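Local coordinates for uncharacterized protein (Legionella longbeachae NSW150, PDB 4JZA) that acts as a phosphoinositide phosphatase, probably hydrolysing the 3-phosphate of phosphatidylinositol 3-phosphate, at residues S419-T424 and P436-D441; H377-D382 and Y445-S450; P428-D433 and I619-W624. All blocks are in the same frame, centred on the assembly; numbering follows the deposited sequence.

Overall arrangement
The first segment met from the N terminus, 377-382, lies beyond strand 365-374, and contact 2 brings it against helix 441-454, closing a loop with 62 residues between its segments. Nested inside is contact 1, which pinches off the long connection between strand 412-416 and that same helix, with 11 residues between 419-424 and 436-441. From within this small loop, 428-433 reaches forward to 619-624 in contact 3, across 185 residues, so contact 3 crosses both others. Contacts 1 and 2 touch where Pro420 meets Tyr445, and contacts 1 and 3 where Pro439 meets Thr432. Together they tie the connections that follow strands 365-374 and 412-416 to helix 441-454 and to the region of helix 622-625.

Contact 1 of 3, residues S419-T424 and P436-D441; sequences SPIHAT and PTLPPD
Leu438 enters first, its CB directed toward 419-424 and its CG anti to the backbone N (chi1 -170°). That torsion carries CD1 up to the opposing backbone, where it lies 3.4 Å from Ile421 O and 3.7 Å from Ala423 CA, so the methyl rests on main chain more than on side chains. The ring of Pro439 follows: its CG is 4.1 Å from Ile421 CG2, the two side chains crossing obliquely, and Tyr426 packs on both Leu438 and Pro439. Asp441, on the first turn of helix 441-454, provides the polar fixing point. With CG beside its own backbone N (chi1 -59°), its OD2 accepts the amide of Ser419, N to OD2 2.9 Å, in a nearly straight bond (169°) that uses the anti lone pair. Ser419 is held a second time, through OG, by Tyr468 N. The loop is thus closed apolar at one end and polar at the other, running between strand 412-416 and the helix. A carboxylate on the first helical turn is consistent with stabilisation by the helix dipole, while its OD2 fixes the position of the Ser419 amide.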
loop_
_atom_site.group_PDB
_atom_site.type_symbol
_atom_site.label_atom_id
_atom_site.label_comp_id
_atom_site.label_asym_id
_atom_site.label_seq_id
_atom_site.Cartn_x
_atom_site.Cartn_y
_atom_site.Cartn_z
ATOM N N SER A 419 10.419 13.744 9.933
ATOM C CA SER A 419 10.098 14.811 10.866
ATOM C C SER A 419 9.203 14.374 12.010
ATOM O O SER A 419 7.990 14.502 11.939
ATOM C CB SER A 419 9.443 15.964 10.121
ATOM O OG SER A 419 10.179 16.281 8.966
ATOM N N PRO A 420 9.820 13.873 13.069
ATOM C CA PRO A 420 9.117 13.484 14.295
ATOM C C PRO A 420 8.340 14.648 14.841
ATOM O O PRO A 420 8.867 15.748 14.853
ATOM C CB PRO A 420 10.245 13.152 15.266
ATOM C CG PRO A 420 11.402 12.858 14.393
ATOM C CD PRO A 420 11.267 13.723 13.193
ATOM N N ILE A 421 7.102 14.416 15.262
ATOM C CA ILE A 421 6.235 15.458 15.830
ATOM C C ILE A 421 5.387 14.794 16.893
ATOM O O ILE A 421 4.742 13.797 16.588
ATOM C CB ILE A 421 5.373 16.114 14.718
ATOM C CG1 ILE A 421 4.508 17.235 15.278
ATOM C CG2 ILE A 421 4.488 15.111 13.962
ATOM C CD1 ILE A 421 5.148 18.594 15.127
ATOM N N HIS A 422 5.447 15.270 18.145
ATOM C CA HIS A 422 4.591 14.721 19.236
ATOM C C HIS A 422 3.120 15.092 18.997
ATOM O O HIS A 422 2.803 16.043 18.263
ATOM C CB HIS A 422 5.006 15.210 20.635
ATOM C CG HIS A 422 6.173 14.478 21.232
ATOM N ND1 HIS A 422 6.030 13.408 22.104
ATOM C CD2 HIS A 422 7.509 14.689 21.104
ATOM C CE1 HIS A 422 7.231 12.984 22.471
ATOM N NE2 HIS A 422 8.143 13.745 21.878
ATOM N N ALA A 423 2.218 14.345 19.630
ATOM C CA ALA A 423 0.798 14.637 19.524
ATOM C C ALA A 423 0.424 16.017 20.085
ATOM O O ALA A 423 -0.507 16.648 19.616
ATOM C CB ALA A 423 -0.004 13.561 20.214
ATOM N N THR A 424 1.149 16.508 21.075
ATOM C CA THR A 424 0.818 17.819 21.645
ATOM C C THR A 424 1.158 19.009 20.737
ATOM O O THR A 424 0.719 20.125 20.999
ATOM C CB THR A 424 1.478 17.992 23.029
ATOM O OG1 THR A 424 2.853 17.602 22.953
ATOM C CG2 THR A 424 0.764 17.100 24.065
ATOM N N PRO A 436 -5.695 13.036 9.725
ATOM C CA PRO A 436 -6.117 13.355 11.086
ATOM C C PRO A 436 -5.255 12.634 12.124
ATOM O O PRO A 436 -5.135 13.128 13.231
ATOM C CB PRO A 436 -7.588 12.888 11.150
ATOM C CG PRO A 436 -7.942 12.429 9.768
ATOM C CD PRO A 436 -6.647 12.137 9.051
ATOM N N THR A 437 -4.639 11.500 11.786
ATOM C CA THR A 437 -3.806 10.780 12.769
ATOM C C THR A 437 -2.339 11.321 12.887
ATOM O O THR A 437 -1.863 12.060 12.041
ATOM C CB THR A 437 -3.815 9.258 12.487
ATOM O OG1 THR A 437 -3.412 9.033 11.140
ATOM C CG2 THR A 437 -5.207 8.666 12.690
ATOM N N LEU A 438 -1.646 10.970 13.964
ATOM C CA LEU A 438 -0.265 11.389 14.174
ATOM C C LEU A 438 0.604 10.687 13.135
ATOM O O LEU A 438 0.476 9.473 12.933
ATOM C CB LEU A 438 0.208 11.019 15.589
ATOM C CG LEU A 438 1.543 11.625 16.009
ATOM C CD1 LEU A 438 1.398 13.118 16.173
ATOM C CD2 LEU A 438 2.127 11.017 17.281
ATOM N N PRO A 439 1.449 11.452 12.434
ATOM C CA PRO A 439 2.389 10.821 11.536
ATOM C C PRO A 439 3.299 9.867 12.299
ATOM O O PRO A 439 3.600 10.064 13.497
ATOM C CB PRO A 439 3.197 11.994 10.969
ATOM C CG PRO A 439 2.305 13.160 11.067
ATOM C CD PRO A 439 1.429 12.913 12.272
ATOM N N PRO A 440 3.753 8.832 11.599
ATOM C CA PRO A 440 4.532 7.773 12.228
ATOM C C PRO A 440 5.966 8.186 12.499
ATOM O O PRO A 440 6.671 7.527 13.247
ATOM C CB PRO A 440 4.496 6.679 11.168
ATOM C CG PRO A 440 4.432 7.445 9.854
ATOM C CD PRO A 440 3.576 8.625 10.140
ATOM N N ASP A 441 6.383 9.292 11.905
ATOM C CA ASP A 441 7.776 9.768 11.981
ATOM C C ASP A 441 8.379 9.636 13.401
ATOM O O ASP A 441 9.498 9.188 13.522
ATOM C CB ASP A 441 7.949 11.232 11.462
ATOM C CG ASP A 441 7.512 11.450 9.973
ATOM O OD1 ASP A 441 6.384 11.053 9.623
ATOM O OD2 ASP A 441 8.253 12.065 9.149
#

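Contact 2 of 3, residues H377-D382 and Y445-S450; sequences HIATRD and YKLARS
Two donors, both from one residue, grip Lys446 O: Ser450 N at 3.0 Å from Lys446 O in the regular helical manner, and the Ser450 hydroxyl, whose OG is 3.2 Å from Lys446 O. The hydroxyl comes in 38° above the carbonyl plane, not along a lone pair. On the other segment Thr380 OG1 is also held twice, by Arg343 O and by the amide of Asp382, N to OG1 3.1 Å; the latter bond makes an ST turn that bends the chain away after the contact.

No hydrogen bond joins the two segments, and what meets between them is carbon. On the helix side Ala448 CB takes two contacts. Ile378, with CG1 in the crowded position between its backbone N and carbonyl carbon (chi1 50°), extends CD1 to 3.7 Å from Ala448 CB. His377 brings the CE1 corner of its ring to 3.7 Å from the same Ala448 CB, approaching obliquely. One residue along, Ala379 CB lies 3.5 Å from Leu447 CB, flank to flank. The imidazole is steadied within its own segment: Ala379 N makes a weak bond to His377 ND1 at 3.4 Å, and Ala379 CB lies at the ring edge in its plane.

Backbone bonding of His377 to Val551 ties this loop to the chain just after strand 545-549, where the sequence has the CX5R signature of the cysteine-based phosphatases. The helix is therefore docked through two alanine methyls, the aliphatic carbons of Ile378 and Leu447 and the CE1 corner of His377 against a loop that adjoins the probable catalytic loop. Acceptance of the Ala379 amide by ND1, though weak, is consistent with a neutral imidazole whose proton resides on NE2.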
loop_
_atom_site.group_PDB
_atom_site.type_symbol
_atom_site.label_atom_id
_atom_site.label_comp_id
_atom_site.label_asym_id
_atom_site.label_seq_id
_atom_site.Cartn_x
_atom_site.Cartn_y
_atom_site.Cartn_z
ATOM N N HIS A 377 12.011 3.632 5.005
ATOM C CA HIS A 377 12.545 3.701 6.346
ATOM C C HIS A 377 12.695 2.290 6.881
ATOM O O HIS A 377 11.887 1.491 6.611
ATOM C CB HIS A 377 11.614 4.517 7.262
ATOM C CG HIS A 377 12.314 5.063 8.468
ATOM N ND1 HIS A 377 12.396 4.371 9.649
ATOM C CD2 HIS A 377 13.024 6.196 8.648
ATOM C CE1 HIS A 377 13.095 5.072 10.518
ATOM N NE2 HIS A 377 13.476 6.193 9.939
ATOM N N ILE A 378 13.743 1.988 7.625
ATOM C CA ILE A 378 13.982 0.602 8.118
ATOM C C ILE A 378 12.889 0.095 9.069
ATOM O O ILE A 378 12.674 -1.101 9.193
ATOM C CB ILE A 378 15.350 0.468 8.840
ATOM C CG1 ILE A 378 15.539 1.558 9.907
ATOM C CG2 ILE A 378 16.510 0.561 7.856
ATOM C CD1 ILE A 378 16.565 1.178 10.943
ATOM N N ALA A 379 12.191 1.016 9.721
ATOM C CA ALA A 379 11.128 0.647 10.645
ATOM C C ALA A 379 9.813 0.712 9.912
ATOM O O ALA A 379 9.665 1.469 8.939
ATOM C CB ALA A 379 11.107 1.587 11.823
ATOM N N THR A 380 8.838 -0.067 10.358
ATOM C CA THR A 380 7.582 -0.137 9.598
ATOM C C THR A 380 6.435 0.633 10.251
ATOM O O THR A 380 6.031 0.332 11.349
ATOM C CB THR A 380 7.195 -1.584 9.272
ATOM O OG1 THR A 380 5.867 -1.599 8.769
ATOM C CG2 THR A 380 7.305 -2.475 10.504
ATOM N N ARG A 381 5.935 1.651 9.561
ATOM C CA ARG A 381 4.709 2.338 9.970
ATOM C C ARG A 381 3.473 1.415 10.033
ATOM O O ARG A 381 2.494 1.733 10.696
ATOM C CB ARG A 381 4.405 3.510 9.010
ATOM C CG ARG A 381 3.997 3.056 7.614
ATOM C CD ARG A 381 3.545 4.211 6.734
ATOM N NE ARG A 381 2.462 4.967 7.366
ATOM C CZ ARG A 381 2.204 6.271 7.173
ATOM N NH1 ARG A 381 2.942 7.052 6.353
ATOM N NH2 ARG A 381 1.194 6.824 7.855
ATOM N N ASP A 382 3.511 0.296 9.330
ATOM C CA ASP A 382 2.391 -0.625 9.282
ATOM C C ASP A 382 2.305 -1.528 10.540
ATOM O O ASP A 382 1.274 -2.176 10.794
ATOM C CB ASP A 382 2.461 -1.507 8.015
ATOM C CG ASP A 382 2.183 -0.731 6.694
ATOM O OD1 ASP A 382 1.842 0.484 6.726
ATOM O OD2 ASP A 382 2.291 -1.361 5.605
ATOM N N TYR A 445 11.474 7.177 14.034
ATOM C CA TYR A 445 12.726 7.679 14.558
ATOM C C TYR A 445 13.201 6.785 15.688
ATOM O O TYR A 445 14.300 6.252 15.600
ATOM C CB TYR A 445 12.553 9.080 15.068
ATOM C CG TYR A 445 13.807 9.769 15.563
ATOM C CD1 TYR A 445 14.773 9.107 16.235
ATOM C CD2 TYR A 445 13.970 11.107 15.384
ATOM C CE1 TYR A 445 15.880 9.761 16.681
ATOM C CE2 TYR A 445 15.075 11.759 15.833
ATOM C CZ TYR A 445 16.025 11.054 16.482
ATOM O OH TYR A 445 17.147 11.639 16.962
ATOM N N LYS A 446 12.390 6.592 16.735
ATOM C CA LYS A 446 12.874 5.821 17.897
ATOM C C LYS A 446 13.183 4.381 17.519
ATOM O O LYS A 446 14.164 3.816 18.006
ATOM C CB LYS A 446 11.912 5.810 19.056
ATOM C CG LYS A 446 11.521 7.162 19.598
ATOM C CD LYS A 446 10.241 7.007 20.420
ATOM C CE LYS A 446 9.807 8.335 21.016
ATOM N NZ LYS A 446 8.377 8.313 21.431
ATOM N N LEU A 447 12.367 3.790 16.650
ATOM C CA LEU A 447 12.575 2.405 16.242
ATOM C C LEU A 447 13.905 2.225 15.554
ATOM O O LEU A 447 14.557 1.197 15.754
ATOM C CB LEU A 447 11.456 1.909 15.338
ATOM C CG LEU A 447 10.210 1.643 16.176
ATOM C CD1 LEU A 447 8.966 1.660 15.300
ATOM C CD2 LEU A 447 10.303 0.347 16.991
ATOM N N ALA A 448 14.340 3.233 14.802
ATOM C CA ALA A 448 15.634 3.155 14.104
ATOM C C ALA A 448 16.858 3.347 15.020
ATOM O O ALA A 448 17.898 2.702 14.819
ATOM C CB ALA A 448 15.666 4.137 12.942
ATOM N N ARG A 449 16.712 4.218 16.016
ATOM C CA ARG A 449 17.726 4.425 17.043
ATOM C C ARG A 449 17.981 3.168 17.789
ATOM O O ARG A 449 19.142 2.773 17.981
ATOM C CB ARG A 449 17.251 5.468 18.040
ATOM C CG ARG A 449 17.238 6.881 17.485
ATOM C CD ARG A 449 18.591 7.546 17.681
ATOM N NE ARG A 449 18.801 8.648 16.758
ATOM C CZ ARG A 449 19.913 9.363 16.700
ATOM N NH1 ARG A 449 20.934 9.078 17.496
ATOM N NH2 ARG A 449 20.018 10.337 15.808
ATOM N N SER A 450 16.895 2.538 18.232
ATOM C CA SER A 450 16.989 1.279 18.964
ATOM C C SER A 450 17.714 0.230 18.136
ATOM O O SER A 450 18.599 -0.439 18.644
ATOM C CB SER A 450 15.607 0.742 19.319
ATOM O OG SER A 450 14.912 1.616 20.193
#

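Contact 3 of 3, residues P428-D433 and I619-W624; sequences PNWITD and IKTPEW
Ile431 is wedged between two indoles, those of Trp430 and Trp624, and these three residues account for most of the buried surface. Its CB points toward 619-624, and with CG1 beside the backbone N (chi1 -62°) the chain rises over Trp624. CD1 ends 3.8 Å from the centroid of the Trp624 five-membered ring, 12° off the normal, a CH-pi contact centred on the face. Its CG1 also lies over one face of the Trp430 ring, 3.9 Å above the plane and displaced toward the rim.

Trp430 reaches the other segment with its six-membered ring. CG takes the crowded position between backbone N and carbonyl carbon (chi1 73°), which throws the benzo end outward, so that CZ2 is 4.0 Å from Trp624 CB and CH2 is 4.0 Å from Glu623 CB, the latter at the ring edge. Only the aliphatic root of Glu623 is involved; its carboxylate pairs with Arg635 and Lys645. Trp624, its CG anti to the backbone N, is fixed from elsewhere too: NE1 bonds Tyr468 O, and its ring stacks with that of Tyr468.

Beside this apolar wedge, Asp433 and Lys620 meet tip to tip in a salt bridge, NZ to OD1 3.1 Å, on the syn lone pair of OD1. Lys620 NZ is shared with its stronger partner Asp648 and with Thr652, while Lys620 N bonds Asp555 OD1, within the sequence of the CX5R signature.

The loop after strand 412-416 is so joined to the start of helix 622-625 by aromatic carbon and by charge together. Two carboxylates round one ammonium group would be expected to keep Lys620 protonated, with Asp433 as the lesser of the two.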
loop_
_atom_site.group_PDB
_atom_site.type_symbol
_atom_site.label_atom_id
_atom_site.label_comp_id
_atom_site.label_asym_id
_atom_site.label_seq_id
_atom_site.Cartn_x
_atom_site.Cartn_y
_atom_site.Cartn_z
ATOM N N PRO A 428 -2.551 19.322 11.585
ATOM C CA PRO A 428 -2.778 18.842 10.215
ATOM C C PRO A 428 -2.730 19.983 9.174
ATOM O O PRO A 428 -3.448 20.974 9.326
ATOM C CB PRO A 428 -4.176 18.197 10.290
ATOM C CG PRO A 428 -4.385 17.856 11.736
ATOM C CD PRO A 428 -3.627 18.913 12.508
ATOM N N ASN A 429 -1.867 19.839 8.158
ATOM C CA ASN A 429 -1.618 20.887 7.136
ATOM C C ASN A 429 -1.232 20.312 5.761
ATOM O O ASN A 429 -1.268 19.100 5.576
ATOM C CB ASN A 429 -0.554 21.863 7.615
ATOM C CG ASN A 429 0.784 21.201 7.873
ATOM O OD1 ASN A 429 1.088 20.087 7.383
ATOM N ND2 ASN A 429 1.595 21.882 8.672
ATOM N N TRP A 430 -0.876 21.154 4.793
ATOM C CA TRP A 430 -0.665 20.626 3.444
ATOM C C TRP A 430 0.484 19.620 3.317
ATOM O O TRP A 430 0.468 18.753 2.442
ATOM C CB TRP A 430 -0.546 21.748 2.425
ATOM C CG TRP A 430 0.705 22.554 2.431
ATOM C CD1 TRP A 430 1.184 23.335 3.445
ATOM C CD2 TRP A 430 1.597 22.725 1.322
ATOM N NE1 TRP A 430 2.340 23.956 3.046
ATOM C CE2 TRP A 430 2.618 23.600 1.749
ATOM C CE3 TRP A 430 1.637 22.211 0.010
ATOM C CZ2 TRP A 430 3.674 23.994 0.905
ATOM C CZ3 TRP A 430 2.683 22.594 -0.831
ATOM C CH2 TRP A 430 3.693 23.482 -0.375
ATOM N N ILE A 431 1.450 19.691 4.218
ATOM C CA ILE A 431 2.616 18.845 4.098
ATOM C C ILE A 431 2.310 17.377 4.439
ATOM O O ILE A 431 2.987 16.467 3.943
ATOM C CB ILE A 431 3.751 19.378 4.977
ATOM C CG1 ILE A 431 4.152 20.775 4.519
ATOM C CG2 ILE A 431 4.950 18.442 4.922
ATOM C CD1 ILE A 431 4.513 21.676 5.672
ATOM N N THR A 432 1.299 17.144 5.277
ATOM C CA THR A 432 0.964 15.780 5.743
ATOM C C THR A 432 -0.416 15.266 5.216
ATOM O O THR A 432 -0.926 14.230 5.673
ATOM C CB THR A 432 1.171 15.621 7.288
ATOM O OG1 THR A 432 0.077 14.906 7.866
ATOM C CG2 THR A 432 1.290 16.959 7.996
ATOM N N ASP A 433 -0.964 15.973 4.214
ATOM C CA ASP A 433 -2.219 15.615 3.524
ATOM C C ASP A 433 -3.492 15.782 4.389
ATOM O O ASP A 433 -4.540 15.226 4.061
ATOM C CB ASP A 433 -2.172 14.163 3.009
ATOM C CG ASP A 433 -1.222 13.957 1.847
ATOM O OD1 ASP A 433 -0.896 14.941 1.172
ATOM O OD2 ASP A 433 -0.852 12.781 1.574
ATOM N N ILE A 619 6.476 13.528 -7.275
ATOM C CA ILE A 619 7.179 13.714 -6.037
ATOM C C ILE A 619 6.270 14.436 -5.048
ATOM O O ILE A 619 5.577 15.370 -5.373
ATOM C CB ILE A 619 8.429 14.587 -6.266
ATOM C CG1 ILE A 619 9.415 13.919 -7.242
ATOM C CG2 ILE A 619 9.149 14.931 -4.949
ATOM C CD1 ILE A 619 9.848 12.549 -6.798
ATOM N N LYS A 620 6.343 14.050 -3.806
ATOM C CA LYS A 620 5.548 14.651 -2.776
ATOM C C LYS A 620 5.990 16.060 -2.480
ATOM O O LYS A 620 7.177 16.310 -2.288
ATOM C CB LYS A 620 5.679 13.814 -1.515
ATOM C CG LYS A 620 4.404 13.681 -0.721
ATOM C CD LYS A 620 3.356 12.826 -1.440
ATOM C CE LYS A 620 1.986 13.030 -0.793
ATOM N NZ LYS A 620 1.429 14.421 -0.812
ATOM N N THR A 621 5.033 16.984 -2.491
ATOM C CA THR A 621 5.185 18.297 -1.882
ATOM C C THR A 621 6.482 19.019 -2.302
ATOM O O THR A 621 7.219 19.495 -1.487
ATOM C CB THR A 621 4.989 18.057 -0.356
ATOM O OG1 THR A 621 3.632 18.282 -0.024
ATOM C CG2 THR A 621 5.654 18.935 0.429
ATOM N N PRO A 622 6.771 19.113 -3.611
ATOM C CA PRO A 622 8.044 19.709 -4.004
ATOM C C PRO A 622 8.240 21.151 -3.555
ATOM O O PRO A 622 9.354 21.543 -3.220
ATOM C CB PRO A 622 7.995 19.667 -5.540
ATOM C CG PRO A 622 6.969 18.650 -5.882
ATOM C CD PRO A 622 5.967 18.750 -4.792
ATOM N N GLU A 623 7.170 21.939 -3.604
ATOM C CA GLU A 623 7.234 23.359 -3.252
ATOM C C GLU A 623 7.518 23.550 -1.756
ATOM O O GLU A 623 7.949 24.621 -1.340
ATOM C CB GLU A 623 5.958 24.114 -3.671
ATOM C CG GLU A 623 5.922 24.490 -5.148
ATOM C CD GLU A 623 4.549 24.933 -5.669
ATOM O OE1 GLU A 623 3.527 24.538 -5.094
ATOM O OE2 GLU A 623 4.476 25.651 -6.692
ATOM N N TRP A 624 7.337 22.527 -0.937
ATOM C CA TRP A 624 7.763 22.676 0.440
ATOM C C TRP A 624 9.245 22.416 0.607
ATOM O O TRP A 624 9.884 23.124 1.349
ATOM C CB TRP A 624 7.000 21.756 1.368
ATOM C CG TRP A 624 7.480 21.828 2.744
ATOM C CD1 TRP A 624 7.981 20.819 3.477
ATOM C CD2 TRP A 624 7.512 22.985 3.575
ATOM N NE1 TRP A 624 8.330 21.263 4.732
ATOM C CE2 TRP A 624 8.040 22.591 4.813
ATOM C CE3 TRP A 624 7.124 24.318 3.395
ATOM C CZ2 TRP A 624 8.219 23.469 5.851
ATOM C CZ3 TRP A 624 7.293 25.185 4.417
ATOM C CH2 TRP A 624 7.858 24.769 5.636
#